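Local coordinates for protein probable aminotransferase (Pseudomonas aeruginosa, PDB 5YKR) that is a probable class-III aminotransferase, a dimeric enzyme that carries covalently bound pyridoxal phosphate, at residues G83-M88 with H428-T433. Numbering follows the deposited sequence.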
ATOM      1  N   GLY A  83      16.803  -5.913   1.133  1.00 10.85           N
ATOM      2  CA  GLY A  83      15.442  -5.657   0.632  1.00 10.77           C
ATOM      3  C   GLY A  83      15.240  -4.219   0.193  1.00 10.91           C
ATOM      4  O   GLY A  83      14.155  -3.677   0.260  1.00 11.60           O
ATOM      5  N   ASP A  84      16.294  -3.607  -0.316  1.00 10.51           N
ATOM      6  CA  ASP A  84      16.309  -2.159  -0.596  1.00 11.61           C
ATOM      7  C   ASP A  84      15.847  -1.370   0.606  1.00 11.54           C
ATOM      8  O   ASP A  84      14.977  -0.501   0.505  1.00 12.70           O
ATOM      9  CB  ASP A  84      15.515  -1.824  -1.866  1.00 11.69           C
ATOM     10  CG  ASP A  84      15.744  -0.434  -2.331  1.00 14.15           C
ATOM     11  OD1 ASP A  84      16.961  -0.011  -2.351  1.00 14.69           O
ATOM     12  OD2 ASP A  84      14.765   0.218  -2.742  1.00 15.62           O
ATOM     13  N   SER A  85      16.403  -1.752   1.771  1.00 11.30           N
ATOM     14  CA  SER A  85      16.096  -1.152   3.068  1.00 11.96           C
ATOM     15  C   SER A  85      14.809  -1.693   3.748  1.00 11.14           C
ATOM     16  O   SER A  85      14.609  -1.437   4.923  1.00 12.39           O
ATOM     17  CB  SER A  85      16.165   0.387   3.029  1.00 12.93           C
ATOM     18  OG  SER A  85      17.375   0.758   2.412  1.00 16.52           O
ATOM     19  N   GLY A  86      13.976  -2.479   3.029  1.00 10.69           N
ATOM     20  CA  GLY A  86      12.798  -3.105   3.649  1.00 10.06           C
ATOM     21  C   GLY A  86      13.161  -4.079   4.785  1.00 10.68           C
ATOM     22  O   GLY A  86      12.378  -4.354   5.682  1.00 12.03           O
ATOM     23  N   ALA A  87      14.353  -4.620   4.706  1.00  9.68           N
ATOM     24  CA  ALA A  87      14.924  -5.503   5.728  1.00 10.39           C
ATOM     25  C   ALA A  87      16.134  -4.873   6.441  1.00 10.50           C
ATOM     26  O   ALA A  87      17.115  -5.543   6.752  1.00 10.75           O
ATOM     27  CB  ALA A  87      15.299  -6.873   5.121  1.00 11.05           C
ATOM     28  N   MET A  88      16.069  -3.572   6.671  1.00 10.52           N
ATOM     29  CA  MET A  88      17.166  -2.808   7.244  1.00 11.84           C
ATOM     30  C   MET A  88      17.802  -3.413   8.491  1.00 11.46           C
ATOM     31  O   MET A  88      19.031  -3.268   8.692  1.00 13.30           O
ATOM     32  CB  MET A  88      16.660  -1.387   7.586  1.00 14.51           C
ATOM     33  CG  MET A  88      17.635  -0.569   8.391  1.00 17.85           C
ATOM     34  SD  MET A  88      17.047   1.104   8.547  1.00 18.90           S
ATOM     35  CE  MET A  88      18.317   1.688   9.613  1.00 23.33           C
ATOM     36  N   HIS A 428      20.964   2.084  -6.011  1.00 12.94           N
ATOM     37  CA  HIS A 428      21.799   3.087  -5.330  1.00 14.13           C
ATOM     38  C   HIS A 428      23.250   2.610  -5.431  1.00 15.01           C
ATOM     39  O   HIS A 428      23.488   1.465  -5.744  1.00 19.41           O
ATOM     40  CB  HIS A 428      21.379   3.239  -3.829  1.00 13.94           C
ATOM     41  CG  HIS A 428      19.939   3.623  -3.613  1.00 14.18           C
ATOM     42  ND1 HIS A 428      18.907   2.755  -3.293  1.00 16.80           N
ATOM     43  CD2 HIS A 428      19.370   4.832  -3.765  1.00 14.15           C
ATOM     44  CE1 HIS A 428      17.768   3.450  -3.245  1.00 13.45           C
ATOM     45  NE2 HIS A 428      18.032   4.716  -3.488  1.00 17.74           N
ATOM     46  N   ASN A 429      24.203   3.427  -5.012  1.00 14.69           N
ATOM     47  CA  ASN A 429      25.584   2.989  -4.786  1.00 14.88           C
ATOM     48  C   ASN A 429      25.828   2.932  -3.285  1.00 13.22           C
ATOM     49  O   ASN A 429      26.820   3.485  -2.753  1.00 14.69           O
ATOM     50  CB  ASN A 429      26.567   3.944  -5.472  1.00 17.38           C
ATOM     51  CG  ASN A 429      26.385   3.943  -6.965  1.00 17.25           C
ATOM     52  OD1 ASN A 429      26.622   2.897  -7.610  1.00 20.31           O
ATOM     53  ND2 ASN A 429      25.931   5.100  -7.543  1.00 21.95           N
ATOM     54  N   MET A 430      24.885   2.287  -2.578  1.00 13.96           N
ATOM     55  CA  MET A 430      24.859   2.318  -1.118  1.00 12.45           C
ATOM     56  C   MET A 430      25.089   0.910  -0.556  1.00 11.96           C
ATOM     57  O   MET A 430      24.883  -0.081  -1.211  1.00 14.34           O
ATOM     58  CB  MET A 430      23.522   2.902  -0.544  1.00 13.19           C
ATOM     59  CG  MET A 430      22.320   1.958  -0.532  1.00 13.63           C
ATOM     60  SD  MET A 430      22.171   1.100   1.044  1.00 13.64           S
ATOM     61  CE  MET A 430      20.668   0.164   0.773  1.00 14.23           C
ATOM     62  N   ALA A 431      25.517   0.883   0.710  1.00 12.19           N
ATOM     63  CA  ALA A 431      25.562  -0.331   1.526  1.00 11.91           C
ATOM     64  C   ALA A 431      24.970   0.040   2.878  1.00 12.45           C
ATOM     65  O   ALA A 431      25.205   1.140   3.416  1.00 12.30           O
ATOM     66  CB  ALA A 431      27.005  -0.792   1.729  1.00 13.38           C
ATOM     67  N   LEU A 432      24.169  -0.885   3.398  1.00 12.22           N
ATOM     68  CA  LEU A 432      23.487  -0.713   4.651  1.00 12.88           C
ATOM     69  C   LEU A 432      23.922  -1.839   5.600  1.00 11.93           C
ATOM     70  O   LEU A 432      23.895  -3.020   5.214  1.00 12.85           O
ATOM     71  CB  LEU A 432      21.957  -0.802   4.343  1.00 13.63           C
ATOM     72  CG  LEU A 432      20.995  -0.498   5.488  1.00 14.35           C
ATOM     73  CD1 LEU A 432      21.160   0.888   6.139  1.00 15.46           C
ATOM     74  CD2 LEU A 432      19.613  -0.673   4.937  1.00 14.57           C
ATOM     75  N   THR A 433      24.269  -1.473   6.822  1.00 11.75           N
ATOM     76  CA  THR A 433      24.620  -2.460   7.845  1.00 11.80           C
ATOM     77  C   THR A 433      23.424  -2.738   8.752  1.00 12.74           C
ATOM     78  O   THR A 433      22.534  -1.906   8.891  1.00 14.09           O
ATOM     79  CB  THR A 433      25.805  -1.977   8.701  1.00 14.48           C
ATOM     80  OG1 THR A 433      25.436  -0.778   9.364  1.00 15.19           O
ATOM     81  CG2 THR A 433      27.010  -1.720   7.845  1.00 14.26           C
TER
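His428 brings the edge of its imidazole up to the carboxylate of Asp84, ND1 lying 3.5 Å from OD1. The two flat groups are nearly coplanar, their planes 20° apart, yet no hydrogen bond forms between them; OD1 is hydrogen-bonded to Thr425 OG1. A chi1 of -168° sets Asp84 CG anti to the backbone N, and OD1 beyond it reaches the ring edge, while the side chain also packs on Thr328 of the second subunit. Two residues on, Met430 CE lies 3.7 Å from Ser85 OG, a hydroxyl that hydrogen-bonds to Arg385. Strand 430-432 is an outer strand of a three-stranded antiparallel sheet, paired with strand 385-389. In this probable class-III aminotransferase it faces the loop between strand 76-79 and helix 94-104, which folds here into a type I' turn, Gly83 to Gly86, overlapping a type I turn, Ser85 to Met88. Leu432 buries the most area here, and its closest approaches are made by CD2, 3.7 Å from Ser85 OG and 4.0 Å from Met88 CG. The Met88 chain is extended and crosses the leucine at about a right angle, also touching Met355 of helix 349-372 and Cys287, the residue after the cofactor-bearing Lys286. Thr433 CB points away, OG1 hydrogen-bonding to Met355 O; Thr433 O, 3.8 Å from Met88 O, is buried with no partner in the model.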